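Local atomic coordinates of monoglyceride lipase (PDB entry 4ZWN), a protein that hydrolyses monoacylglycerols to free fatty acids and glycerol, preferring monounsaturated ones, and takes part in the breakdown of fatty acid ethyl esters. Residues A[23-28]-A[217-222]; A[211-216]-A[307-312]; A[123-128]-A[156-161]; A[39-44]-A[117-122]. The protein carries 2 engineered substitutions. All coordinates share one frame; numbering follows the deposited sequence.

Contacts 1 and 2 share helix 214-222 and touch each other, with centres about 10 Å apart. Contacts 3 and 4 share helix 113-134, with centres about 12 Å apart, on the other side of the chain's centre from contact 2. Contacts 1, 3 and 4 are surface contacts. Contact 2 is partly buried, and the E308 side chain is about 7 Å from that of H302. The chemistry differs with place. Contact 1 is apolar and aromatic. Contact 2 joins two loop-to-helix junctions through hydroxyls, backbone groups and a buried carboxylate. Contacts 3 and 4 each pair a histidine with a glutamate, and E121 on the shared helix joins them by bonding to K158 N.

Contact 1. Residues A[23-28]-A[217-222]; sequences APYPYK and RAFLGS
A23 and F219 bring the backbones closest, with A23 CA 4.7 Å from F219 CA, where the irregular segment 23-28 passes helix 214-222. F219 is the buried centre of the contact. Its CB meets P24 O at 3.5 Å and P26 CD at 3.7 Å, so the proline ring and the carbonyl pack against the root of the side chain. The Y25 ring turns its edge to the face of the F219 ring. This is an edge-to-face pair, with centroids 5.0 Å apart and planes at 61°. The touching atom is Y25 CD1, which stands over the face of F219 toward the rim. Y25 CG lies anti to the backbone N (chi1 -174°), and this carries the tyrosine ring over to the phenylalanine. A23 O sits at the edge of the F219 ring, near its plane. A23 points its methyl at the helix backbone, and its CB is 3.3 Å from A218 O. The A23 and A218 methyls also touch, CB to CB at 3.9 Å. The same A218 O accepts from S222 OG at 3.0 Å. S222 CB in turn packs on A23 N. Beyond the two segments, Y25 makes a cation-pi contact with K75 and leans on F78 and R79 of helix 78-86. The arm before the first strand thus bridges two helices of the alpha/beta hydrolase fold. One of them, 214-222, lies in the long insertion between main-sheet strands 165-169 and 264-269, consistent with the cap region of this superfamily.

Contact 2. Residues A[211-216]-A[307-312]; sequences TSDKAY and LETDKV
The CB of E308 points away from segment 211-216, yet its chain bends at chi2 (-69°) and brings the carboxylate back to hold S212 twice. S212 OG donates to the syn lone pair of E308 OE1 at 2.7 Å. S212 N reaches E308 OE2 at 3.1 Å from above the carboxylate plane. OE1 also accepts from T309 N, on its anti side. T211 OG1 donates to L307 O at 2.6 Å, standing 47° out of the carbonyl plane. T211 OG1 accepts from D213 N as well, which makes an ST turn. L307 CA makes a CH-pi contact over one face of the Y216 ring, and Y216 CD1 touches L307 CD2 at 3.7 Å. A water joins Y216 OH to D310 OD1, which also forms a salt bridge with R79. T309 caps its helix by accepting from V312 N. Were E308 replaced by an alanine, S212 N, S212 OG and T309 N would probably lose their acceptor, weakening the tie between the segments. The buried carboxylate is met by hydroxyl and N-H donors, with a weak further bond from R301 N, which is consistent with a charged group held still about 7 Å from the H302 side chain.

Contact 3. Residues A[123-128]-A[156-161]; sequences FVEKNL and QGKHKN
E125 OE2 receives two donors from the 156-161 loop. H159 NE2 lies 2.9 Å from E125 OE2, and the N-H points at it almost straight, at 165°. The oxygen lies in the plane of the imidazole and uses its anti lone pair. The carboxylate and ring planes stand 83° apart, so the ring meets the acid crosswise. K158 NZ comes to E125 OE2 at 2.9 Å, nearly in line with the C-O bond, and forms a salt bridge. Two apolar carbons approach the imidazole obliquely from the same side of its plane. L128 CD2 is 3.9 Å from H159 ND1, and V124 CG1 is 4.1 Å from H159 CD2. The E125 chain runs extended beyond CG (chi2 174°), which lets it reach from the helix to the loop. The next shell fixes the loop. Residues G157 to K160 form a type I turn just after helix 145-156. E121, one turn earlier on helix 113-134, accepts from K158 N and touches the H159 ring at CD2. V124 and L128 rest in turn on strand 138-143, through M140 and L138. The other ring nitrogen, H159 ND1, bonds to E162 OE2. The imidazole is therefore held at both nitrogens by carboxylates. Such a setting would probably favour a doubly protonated, positive histidine, which with K158 would offset part of the negative charge of E125, E121 and E162.

Contact 4. Residues A[39-44]-A[117-122]; sequences ENFDGA and FNDLEH
E39 and H122 make the polar bond of this contact. H122 NE2 donates to E39 OE2 at 2.6 Å, with an angle of 150°. The acceptor lies in the imidazole plane, while the N-H reaches OE2 from above the carboxylate plane. The aromatic part is an offset stack of F41 on H122, with centroids 4.2 Å apart and planes at 22°. F41 CD1 comes over the imidazole face. H122 CB sits over the centre of the F41 ring, 3.8 Å from its centroid, and D42 CB lies over the opposite face, toward the rim. H122 CG is anti to the backbone N (chi1 170°), which extends the ring across F41 toward E39. Van der Waals contacts follow. D119 OD1 meets the F41 edge, 3.3 Å from CE2, and N118 ND2 touches F41 CZ at 3.7 Å. With an alanine for H122, E39 OE2 would probably lose its N-H donor and F41 its stack, keeping only the CB over its ring. D119 is tied to R97 by a salt bridge, and R97 also bonds to D42 O. The contact fastens edge strand 37-41 of the central sheet, and its turn into strand 44-51, to helix 113-134, whose L120 packs on helix 145-156.

Contact 1. Residues A[23-28]-A[217-222]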
loop_
_atom_site.group_PDB
_atom_site.type_symbol
_atom_site.label_atom_id
_atom_site.label_comp_id
_atom_site.label_asym_id
_atom_site.label_seq_id
_atom_site.Cartn_x
_atom_site.Cartn_y
_atom_site.Cartn_z
ATOM N N ALA A 23 18.233 1.047 16.359
ATOM C CA ALA A 23 17.221 0.166 16.929
ATOM C C ALA A 23 16.906 -0.975 15.965
ATOM O O ALA A 23 16.766 -0.755 14.762
ATOM C CB ALA A 23 15.962 0.947 17.263
ATOM N N PRO A 24 16.793 -2.201 16.495
ATOM C CA PRO A 24 16.599 -3.391 15.660
ATOM C C PRO A 24 15.167 -3.553 15.157
ATOM O O PRO A 24 14.231 -3.040 15.770
ATOM C CB PRO A 24 16.967 -4.534 16.606
ATOM C CG PRO A 24 16.567 -4.025 17.947
ATOM C CD PRO A 24 16.856 -2.541 17.928
ATOM N N TYR A 25 15.012 -4.266 14.046
ATOM C CA TYR A 25 13.695 -4.612 13.527
ATOM C C TYR A 25 13.011 -5.576 14.491
ATOM O O TYR A 25 13.455 -6.712 14.658
ATOM C CB TYR A 25 13.818 -5.225 12.129
ATOM C CG TYR A 25 12.500 -5.492 11.435
ATOM C CD1 TYR A 25 11.578 -4.473 11.228
ATOM C CD2 TYR A 25 12.189 -6.760 10.963
ATOM C CE1 TYR A 25 10.376 -4.716 10.586
ATOM C CE2 TYR A 25 10.993 -7.012 10.320
ATOM C CZ TYR A 25 10.091 -5.989 10.134
ATOM O OH TYR A 25 8.900 -6.243 9.493
ATOM N N PRO A 26 11.927 -5.119 15.137
ATOM C CA PRO A 26 11.258 -5.851 16.220
ATOM C C PRO A 26 10.724 -7.218 15.806
ATOM O O PRO A 26 10.588 -8.098 16.653
ATOM C CB PRO A 26 10.100 -4.920 16.607
ATOM C CG PRO A 26 10.522 -3.571 16.134
ATOM C CD PRO A 26 11.274 -3.828 14.869
ATOM N N TYR A 27 10.423 -7.394 14.525
ATOM C CA TYR A 27 9.812 -8.636 14.068
ATOM C C TYR A 27 10.854 -9.650 13.604
ATOM O O TYR A 27 11.809 -9.309 12.905
ATOM C CB TYR A 27 8.811 -8.360 12.942
ATOM C CG TYR A 27 8.201 -9.615 12.361
ATOM C CD1 TYR A 27 7.255 -10.345 13.069
ATOM C CD2 TYR A 27 8.570 -10.069 11.102
ATOM C CE1 TYR A 27 6.698 -11.495 12.542
ATOM C CE2 TYR A 27 8.018 -11.215 10.566
ATOM C CZ TYR A 27 7.084 -11.924 11.290
ATOM O OH TYR A 27 6.535 -13.067 10.754
ATOM N N LYS A 28 10.654 -10.900 14.011
ATOM C CA LYS A 28 11.512 -12.004 13.605
ATOM C C LYS A 28 10.876 -12.759 12.444
ATOM O O LYS A 28 9.842 -13.402 12.614
ATOM C CB LYS A 28 11.756 -12.958 14.779
ATOM C CG LYS A 28 12.335 -12.305 16.030
ATOM C CD LYS A 28 13.805 -11.967 15.847
ATOM C CE LYS A 28 14.528 -11.892 17.184
ATOM N NZ LYS A 28 15.992 -11.678 17.006
ATOM N N ARG A 217 8.312 1.871 16.712
ATOM C CA ARG A 217 8.596 3.300 16.682
ATOM C C ARG A 217 10.101 3.556 16.713
ATOM O O ARG A 217 10.626 4.340 15.921
ATOM C CB ARG A 217 7.925 4.006 17.859
ATOM C CG ARG A 217 6.685 4.795 17.499
ATOM C CD ARG A 217 6.168 5.559 18.708
ATOM N NE ARG A 217 4.838 5.112 19.109
ATOM C CZ ARG A 217 4.225 5.501 20.221
ATOM N NH1 ARG A 217 4.823 6.344 21.051
ATOM N NH2 ARG A 217 3.012 5.045 20.504
ATOM N N ALA A 218 10.786 2.883 17.635
ATOM C CA ALA A 218 12.226 3.045 17.799
ATOM C C ALA A 218 12.974 2.610 16.546
ATOM O O ALA A 218 13.922 3.269 16.117
ATOM C CB ALA A 218 12.711 2.262 19.006
ATOM N N PHE A 219 12.542 1.496 15.963
ATOM C CA PHE A 219 13.135 0.996 14.729
ATOM C C PHE A 219 12.974 1.986 13.579
ATOM O O PHE A 219 13.936 2.295 12.876
ATOM C CB PHE A 219 12.512 -0.346 14.342
ATOM C CG PHE A 219 12.614 -0.659 12.875
ATOM C CD1 PHE A 219 13.807 -1.098 12.326
ATOM C CD2 PHE A 219 11.512 -0.515 12.042
ATOM C CE1 PHE A 219 13.903 -1.386 10.977
ATOM C CE2 PHE A 219 11.602 -0.801 10.693
ATOM C CZ PHE A 219 12.798 -1.237 10.160
ATOM N N LEU A 220 11.750 2.471 13.396
ATOM C CA LEU A 220 11.424 3.349 12.280
ATOM C C LEU A 220 12.194 4.665 12.357
ATOM O O LEU A 220 12.699 5.160 11.349
ATOM C CB LEU A 220 9.920 3.623 12.243
ATOM C CG LEU A 220 9.372 4.200 10.939
ATOM C CD1 LEU A 220 9.604 3.230 9.790
ATOM C CD2 LEU A 220 7.896 4.523 11.082
ATOM N N GLY A 221 12.287 5.219 13.562
ATOM C CA GLY A 221 12.987 6.473 13.773
ATOM C C GLY A 221 14.491 6.363 13.600
ATOM O O GLY A 221 15.170 7.363 13.372
ATOM N N SER A 222 15.013 5.145 13.707
ATOM C CA SER A 222 16.451 4.918 13.607
ATOM C C SER A 222 16.841 4.293 12.273
ATOM O O SER A 222 18.022 4.207 11.942
ATOM C CB SER A 222 16.931 4.024 14.751
ATOM O OG SER A 222 16.603 4.583 16.009
#

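Contact 2. Residues A[211-216]-A[307-312]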
loop_
_atom_site.group_PDB
_atom_site.type_symbol
_atom_site.label_atom_id
_atom_site.label_comp_id
_atom_site.label_asym_id
_atom_site.label_seq_id
_atom_site.Cartn_x
_atom_site.Cartn_y
_atom_site.Cartn_z
ATOM N N THR A 211 2.199 4.324 14.534
ATOM C CA THR A 211 1.956 3.119 15.322
ATOM C C THR A 211 1.872 3.392 16.822
ATOM O O THR A 211 2.391 4.395 17.314
ATOM C CB THR A 211 3.050 2.067 15.087
ATOM O OG1 THR A 211 2.768 0.903 15.872
ATOM C CG2 THR A 211 4.409 2.619 15.484
ATOM N N SER A 212 1.219 2.483 17.540
ATOM C CA SER A 212 1.110 2.581 18.989
ATOM C C SER A 212 2.226 1.807 19.688
ATOM O O SER A 212 2.477 2.010 20.876
ATOM C CB SER A 212 -0.252 2.069 19.461
ATOM O OG SER A 212 -0.381 0.677 19.228
ATOM N N ASP A 213 2.889 0.920 18.948
ATOM C CA ASP A 213 3.974 0.114 19.508
ATOM C C ASP A 213 5.301 0.865 19.470
ATOM O O ASP A 213 5.781 1.244 18.401
ATOM C CB ASP A 213 4.105 -1.215 18.761
ATOM C CG ASP A 213 5.013 -2.200 19.478
ATOM O OD1 ASP A 213 5.191 -2.062 20.706
ATOM O OD2 ASP A 213 5.546 -3.115 18.819
ATOM N N LYS A 214 5.896 1.066 20.642
ATOM C CA LYS A 214 7.123 1.849 20.752
ATOM C C LYS A 214 8.334 1.074 20.253
ATOM O O LYS A 214 9.370 1.659 19.943
ATOM C CB LYS A 214 7.343 2.291 22.199
ATOM C CG LYS A 214 6.097 2.863 22.850
ATOM C CD LYS A 214 6.435 3.657 24.098
ATOM C CE LYS A 214 6.072 5.123 23.920
ATOM N NZ LYS A 214 6.486 5.950 25.088
ATOM N N ALA A 215 8.199 -0.245 20.175
ATOM C CA ALA A 215 9.263 -1.084 19.643
ATOM C C ALA A 215 9.490 -0.777 18.164
ATOM O O ALA A 215 10.622 -0.553 17.738
ATOM C CB ALA A 215 8.932 -2.554 19.842
ATOM N N TYR A 216 8.408 -0.764 17.387
ATOM C CA TYR A 216 8.494 -0.432 15.968
ATOM C C TYR A 216 8.759 1.056 15.762
ATOM O O TYR A 216 9.343 1.456 14.756
ATOM C CB TYR A 216 7.217 -0.834 15.233
ATOM C CG TYR A 216 7.068 -2.320 15.010
ATOM C CD1 TYR A 216 7.714 -2.953 13.955
ATOM C CD2 TYR A 216 6.270 -3.089 15.844
ATOM C CE1 TYR A 216 7.576 -4.312 13.745
ATOM C CE2 TYR A 216 6.128 -4.445 15.643
ATOM C CZ TYR A 216 6.783 -5.051 14.593
ATOM O OH TYR A 216 6.642 -6.405 14.391
ATOM N N LEU A 307 3.647 -2.083 11.250
ATOM C CA LEU A 307 4.372 -1.507 12.378
ATOM C C LEU A 307 3.586 -1.485 13.691
ATOM O O LEU A 307 4.073 -0.979 14.698
ATOM C CB LEU A 307 4.823 -0.088 12.019
ATOM C CG LEU A 307 5.722 -0.020 10.778
ATOM C CD1 LEU A 307 6.018 1.418 10.381
ATOM C CD2 LEU A 307 7.018 -0.801 11.004
ATOM N N GLU A 308 2.382 -2.043 13.690
ATOM C CA GLU A 308 1.564 -2.047 14.901
ATOM C C GLU A 308 1.902 -3.205 15.835
ATOM O O GLU A 308 2.784 -4.015 15.549
ATOM C CB GLU A 308 0.076 -2.087 14.544
ATOM C CG GLU A 308 -0.584 -0.717 14.486
ATOM C CD GLU A 308 -0.698 -0.057 15.854
ATOM O OE1 GLU A 308 -0.461 -0.737 16.875
ATOM O OE2 GLU A 308 -1.031 1.145 15.909
ATOM N N THR A 309 1.193 -3.273 16.958
ATOM C CA THR A 309 1.424 -4.307 17.959
ATOM C C THR A 309 1.050 -5.682 17.430
ATOM O O THR A 309 0.298 -5.800 16.460
ATOM C CB THR A 309 0.624 -4.042 19.251
ATOM O OG1 THR A 309 -0.781 -4.154 18.980
ATOM C CG2 THR A 309 0.924 -2.661 19.798
ATOM N N ASP A 310 1.576 -6.718 18.077
ATOM C CA ASP A 310 1.262 -8.094 17.714
ATOM C C ASP A 310 -0.233 -8.351 17.808
ATOM O O ASP A 310 -0.799 -9.062 16.983
ATOM C CB ASP A 310 2.018 -9.078 18.610
ATOM C CG ASP A 310 3.482 -9.189 18.245
ATOM O OD1 ASP A 310 3.951 -8.392 17.408
ATOM O OD2 ASP A 310 4.166 -10.075 18.799
ATOM N N LYS A 311 -0.867 -7.766 18.819
ATOM C CA LYS A 311 -2.302 -7.930 19.010
ATOM C C LYS A 311 -3.065 -7.368 17.818
ATOM O O LYS A 311 -3.940 -8.033 17.258
ATOM C CB LYS A 311 -2.755 -7.248 20.300
ATOM C CG LYS A 311 -4.241 -7.383 20.577
ATOM C CD LYS A 311 -4.657 -6.517 21.752
ATOM C CE LYS A 311 -6.149 -6.629 22.021
ATOM N NZ LYS A 311 -6.565 -5.777 23.170
ATOM N N VAL A 312 -2.718 -6.145 17.428
ATOM C CA VAL A 312 -3.360 -5.493 16.294
ATOM C C VAL A 312 -3.090 -6.235 14.987
ATOM O O VAL A 312 -4.017 -6.515 14.227
ATOM C CB VAL A 312 -2.896 -4.034 16.150
ATOM C CG1 VAL A 312 -3.361 -3.455 14.820
ATOM C CG2 VAL A 312 -3.409 -3.199 17.310
HETATM O O HOH W 1 4.887 -6.461 18.984
HETATM O O HOH W 2 6.874 -8.020 16.940
#

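Contact 3. Residues A[123-128]-A[156-161]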
loop_
_atom_site.group_PDB
_atom_site.type_symbol
_atom_site.label_atom_id
_atom_site.label_comp_id
_atom_site.label_asym_id
_atom_site.label_seq_id
_atom_site.Cartn_x
_atom_site.Cartn_y
_atom_site.Cartn_z
ATOM N N PHE A 123 4.387 -4.161 -13.636
ATOM C CA PHE A 123 4.572 -5.210 -12.640
ATOM C C PHE A 123 3.308 -6.031 -12.439
ATOM O O PHE A 123 3.368 -7.164 -11.964
ATOM C CB PHE A 123 5.028 -4.611 -11.312
ATOM C CG PHE A 123 6.440 -4.112 -11.335
ATOM C CD1 PHE A 123 7.502 -5.000 -11.256
ATOM C CD2 PHE A 123 6.711 -2.759 -11.447
ATOM C CE1 PHE A 123 8.806 -4.548 -11.284
ATOM C CE2 PHE A 123 8.012 -2.298 -11.475
ATOM C CZ PHE A 123 9.062 -3.196 -11.393
ATOM N N VAL A 124 2.168 -5.456 -12.801
ATOM C CA VAL A 124 0.920 -6.206 -12.813
ATOM C C VAL A 124 0.999 -7.276 -13.894
ATOM O O VAL A 124 0.726 -8.449 -13.643
ATOM C CB VAL A 124 -0.303 -5.294 -13.058
ATOM C CG1 VAL A 124 -1.499 -6.114 -13.514
ATOM C CG2 VAL A 124 -0.639 -4.507 -11.805
ATOM N N GLU A 125 1.399 -6.865 -15.094
ATOM C CA GLU A 125 1.502 -7.781 -16.224
ATOM C C GLU A 125 2.572 -8.845 -16.011
ATOM O O GLU A 125 2.441 -9.968 -16.496
ATOM C CB GLU A 125 1.786 -7.006 -17.506
ATOM C CG GLU A 125 0.651 -6.096 -17.922
ATOM C CD GLU A 125 1.009 -5.235 -19.110
ATOM O OE1 GLU A 125 2.186 -5.262 -19.526
ATOM O OE2 GLU A 125 0.113 -4.533 -19.627
ATOM N N LYS A 126 3.628 -8.486 -15.287
ATOM C CA LYS A 126 4.690 -9.429 -14.956
ATOM C C LYS A 126 4.158 -10.551 -14.074
ATOM O O LYS A 126 4.382 -11.732 -14.347
ATOM C CB LYS A 126 5.845 -8.711 -14.253
ATOM C CG LYS A 126 6.986 -9.622 -13.813
ATOM C CD LYS A 126 8.014 -8.849 -12.992
ATOM C CE LYS A 126 9.373 -9.544 -12.966
ATOM N NZ LYS A 126 9.354 -10.840 -12.234
ATOM N N ASN A 127 3.450 -10.172 -13.015
ATOM C CA ASN A 127 2.874 -11.144 -12.096
ATOM C C ASN A 127 1.723 -11.909 -12.730
ATOM O O ASN A 127 1.534 -13.096 -12.465
ATOM C CB ASN A 127 2.404 -10.453 -10.816
ATOM C CG ASN A 127 3.553 -10.063 -9.914
ATOM O OD1 ASN A 127 4.065 -10.887 -9.159
ATOM N ND2 ASN A 127 3.963 -8.803 -9.985
ATOM N N LEU A 128 0.957 -11.214 -13.566
ATOM C CA LEU A 128 -0.150 -11.816 -14.296
ATOM C C LEU A 128 0.372 -12.931 -15.195
ATOM O O LEU A 128 -0.258 -13.979 -15.341
ATOM C CB LEU A 128 -0.881 -10.754 -15.121
ATOM C CG LEU A 128 -2.411 -10.717 -15.098
ATOM C CD1 LEU A 128 -2.944 -10.986 -13.701
ATOM C CD2 LEU A 128 -2.892 -9.364 -15.595
ATOM N N GLN A 156 -9.332 2.468 -12.845
ATOM C CA GLN A 156 -8.654 2.947 -14.044
ATOM C C GLN A 156 -7.632 1.968 -14.618
ATOM O O GLN A 156 -7.113 2.187 -15.711
ATOM C CB GLN A 156 -7.958 4.276 -13.747
ATOM C CG GLN A 156 -6.702 4.138 -12.906
ATOM C CD GLN A 156 -6.091 5.476 -12.556
ATOM O OE1 GLN A 156 -6.635 6.226 -11.747
ATOM N NE2 GLN A 156 -4.957 5.788 -13.170
ATOM N N GLY A 157 -7.341 0.899 -13.884
ATOM C CA GLY A 157 -6.325 -0.054 -14.297
ATOM C C GLY A 157 -6.630 -0.765 -15.603
ATOM O O GLY A 157 -7.781 -1.091 -15.892
ATOM N N LYS A 158 -5.590 -1.005 -16.395
ATOM C CA LYS A 158 -5.741 -1.707 -17.664
ATOM C C LYS A 158 -6.220 -3.134 -17.455
ATOM O O LYS A 158 -6.935 -3.691 -18.288
ATOM C CB LYS A 158 -4.425 -1.716 -18.432
ATOM C CG LYS A 158 -4.390 -0.776 -19.617
ATOM C CD LYS A 158 -3.048 -0.864 -20.312
ATOM C CE LYS A 158 -2.739 -2.298 -20.707
ATOM N NZ LYS A 158 -1.311 -2.470 -21.087
ATOM N N HIS A 159 -5.817 -3.723 -16.336
ATOM C CA HIS A 159 -6.196 -5.089 -16.013
ATOM C C HIS A 159 -7.035 -5.134 -14.743
ATOM O O HIS A 159 -6.942 -6.080 -13.960
ATOM C CB HIS A 159 -4.949 -5.958 -15.865
ATOM C CG HIS A 159 -4.011 -5.859 -17.026
ATOM N ND1 HIS A 159 -4.131 -6.649 -18.150
ATOM C CD2 HIS A 159 -2.944 -5.053 -17.244
ATOM C CE1 HIS A 159 -3.175 -6.337 -19.007
ATOM N NE2 HIS A 159 -2.443 -5.371 -18.483
ATOM N N LYS A 160 -7.861 -4.109 -14.550
ATOM C CA LYS A 160 -8.697 -4.012 -13.357
ATOM C C LYS A 160 -9.722 -5.144 -13.262
ATOM O O LYS A 160 -10.114 -5.535 -12.164
ATOM C CB LYS A 160 -9.416 -2.656 -13.312
ATOM C CG LYS A 160 -10.399 -2.410 -14.445
ATOM C CD LYS A 160 -11.069 -1.053 -14.293
ATOM C CE LYS A 160 -12.031 -0.770 -15.434
ATOM N NZ LYS A 160 -12.654 0.575 -15.302
ATOM N N ASN A 161 -10.149 -5.673 -14.406
ATOM C CA ASN A 161 -11.130 -6.755 -14.419
ATOM C C ASN A 161 -10.472 -8.126 -14.294
ATOM O O ASN A 161 -11.153 -9.149 -14.219
ATOM C CB ASN A 161 -11.976 -6.698 -15.694
ATOM C CG ASN A 161 -12.793 -5.423 -15.796
ATOM O OD1 ASN A 161 -12.604 -4.623 -16.713
ATOM N ND2 ASN A 161 -13.710 -5.229 -14.855
#

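Contact 4. Residues A[39-44]-A[117-122]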
loop_
_atom_site.group_PDB
_atom_site.type_symbol
_atom_site.label_atom_id
_atom_site.label_comp_id
_atom_site.label_asym_id
_atom_site.label_seq_id
_atom_site.Cartn_x
_atom_site.Cartn_y
_atom_site.Cartn_z
ATOM N N GLU A 39 15.246 -4.832 -11.683
ATOM C CA GLU A 39 14.733 -4.846 -13.044
ATOM C C GLU A 39 14.572 -3.430 -13.568
ATOM O O GLU A 39 14.024 -2.568 -12.881
ATOM C CB GLU A 39 13.392 -5.578 -13.120
ATOM C CG GLU A 39 12.736 -5.481 -14.472
ATOM C CD GLU A 39 11.570 -6.424 -14.614
ATOM O OE1 GLU A 39 11.546 -7.447 -13.897
ATOM O OE2 GLU A 39 10.679 -6.139 -15.440
ATOM N N ASN A 40 15.061 -3.196 -14.782
ATOM C CA ASN A 40 14.984 -1.887 -15.417
ATOM C C ASN A 40 13.684 -1.690 -16.191
ATOM O O ASN A 40 13.224 -2.588 -16.901
ATOM C CB ASN A 40 16.177 -1.685 -16.353
ATOM C CG ASN A 40 17.492 -1.536 -15.607
ATOM O OD1 ASN A 40 17.596 -1.866 -14.426
ATOM N ND2 ASN A 40 18.505 -1.030 -16.301
ATOM N N PHE A 41 13.096 -0.507 -16.045
ATOM C CA PHE A 41 11.898 -0.141 -16.791
ATOM C C PHE A 41 11.730 1.372 -16.829
ATOM O O PHE A 41 11.720 2.027 -15.786
ATOM C CB PHE A 41 10.651 -0.790 -16.181
ATOM C CG PHE A 41 9.363 -0.351 -16.821
ATOM C CD1 PHE A 41 8.941 -0.912 -18.016
ATOM C CD2 PHE A 41 8.569 0.616 -16.224
ATOM C CE1 PHE A 41 7.755 -0.513 -18.610
ATOM C CE2 PHE A 41 7.379 1.021 -16.813
ATOM C CZ PHE A 41 6.973 0.455 -18.009
ATOM N N ASP A 42 11.604 1.907 -18.041
ATOM C CA ASP A 42 11.339 3.326 -18.272
ATOM C C ASP A 42 12.279 4.234 -17.484
ATOM O O ASP A 42 11.843 5.165 -16.810
ATOM C CB ASP A 42 9.883 3.652 -17.930
ATOM C CG ASP A 42 9.433 4.979 -18.509
ATOM O OD1 ASP A 42 10.033 5.423 -19.510
ATOM O OD2 ASP A 42 8.481 5.576 -17.962
ATOM N N GLY A 43 13.573 3.943 -17.562
ATOM C CA GLY A 43 14.587 4.806 -16.985
ATOM C C GLY A 43 14.746 4.703 -15.480
ATOM O O GLY A 43 15.197 5.649 -14.835
ATOM N N ALA A 44 14.380 3.558 -14.916
ATOM C CA ALA A 44 14.552 3.345 -13.484
ATOM C C ALA A 44 14.901 1.892 -13.173
ATOM O O ALA A 44 14.404 0.970 -13.822
ATOM C CB ALA A 44 13.298 3.763 -12.733
ATOM N N PHE A 117 1.304 4.846 -12.245
ATOM C CA PHE A 117 0.452 3.806 -12.799
ATOM C C PHE A 117 1.114 3.052 -13.943
ATOM O O PHE A 117 0.888 1.855 -14.104
ATOM C CB PHE A 117 -0.880 4.404 -13.249
ATOM C CG PHE A 117 -1.825 4.663 -12.112
ATOM C CD1 PHE A 117 -2.625 3.647 -11.615
ATOM C CD2 PHE A 117 -1.891 5.911 -11.518
ATOM C CE1 PHE A 117 -3.484 3.875 -10.558
ATOM C CE2 PHE A 117 -2.750 6.146 -10.461
ATOM C CZ PHE A 117 -3.548 5.126 -9.981
ATOM N N ASN A 118 1.939 3.741 -14.723
ATOM C CA ASN A 118 2.655 3.088 -15.812
ATOM C C ASN A 118 3.619 2.031 -15.287
ATOM O O ASN A 118 3.724 0.941 -15.853
ATOM C CB ASN A 118 3.416 4.108 -16.655
ATOM C CG ASN A 118 3.977 3.503 -17.929
ATOM O OD1 ASN A 118 3.266 2.826 -18.671
ATOM N ND2 ASN A 118 5.260 3.733 -18.180
ATOM N N ASP A 119 4.324 2.355 -14.205
ATOM C CA ASP A 119 5.197 1.386 -13.553
ATOM C C ASP A 119 4.373 0.243 -12.985
ATOM O O ASP A 119 4.774 -0.917 -13.053
ATOM C CB ASP A 119 6.015 2.038 -12.435
ATOM C CG ASP A 119 6.984 3.084 -12.949
ATOM O OD1 ASP A 119 7.339 3.040 -14.146
ATOM O OD2 ASP A 119 7.396 3.948 -12.148
ATOM N N LEU A 120 3.215 0.582 -12.425
ATOM C CA LEU A 120 2.335 -0.410 -11.823
ATOM C C LEU A 120 1.838 -1.411 -12.862
ATOM O O LEU A 120 1.842 -2.615 -12.613
ATOM C CB LEU A 120 1.148 0.269 -11.133
ATOM C CG LEU A 120 0.165 -0.656 -10.408
ATOM C CD1 LEU A 120 0.891 -1.554 -9.415
ATOM C CD2 LEU A 120 -0.905 0.156 -9.703
ATOM N N GLU A 121 1.422 -0.912 -14.023
ATOM C CA GLU A 121 0.935 -1.782 -15.092
ATOM C C GLU A 121 2.003 -2.782 -15.518
ATOM O O GLU A 121 1.695 -3.928 -15.847
ATOM C CB GLU A 121 0.478 -0.962 -16.303
ATOM C CG GLU A 121 -0.711 -0.043 -16.051
ATOM C CD GLU A 121 -2.036 -0.782 -15.939
ATOM O OE1 GLU A 121 -2.043 -2.031 -15.974
ATOM O OE2 GLU A 121 -3.079 -0.105 -15.824
ATOM N N HIS A 122 3.259 -2.345 -15.502
ATOM C CA HIS A 122 4.374 -3.209 -15.870
ATOM C C HIS A 122 4.509 -4.408 -14.936
ATOM O O HIS A 122 4.727 -5.532 -15.389
ATOM C CB HIS A 122 5.688 -2.427 -15.876
ATOM C CG HIS A 122 6.898 -3.297 -16.017
ATOM N ND1 HIS A 122 7.306 -3.812 -17.229
ATOM C CD2 HIS A 122 7.772 -3.765 -15.095
ATOM C CE1 HIS A 122 8.388 -4.548 -17.050
ATOM N NE2 HIS A 122 8.691 -4.538 -15.764
#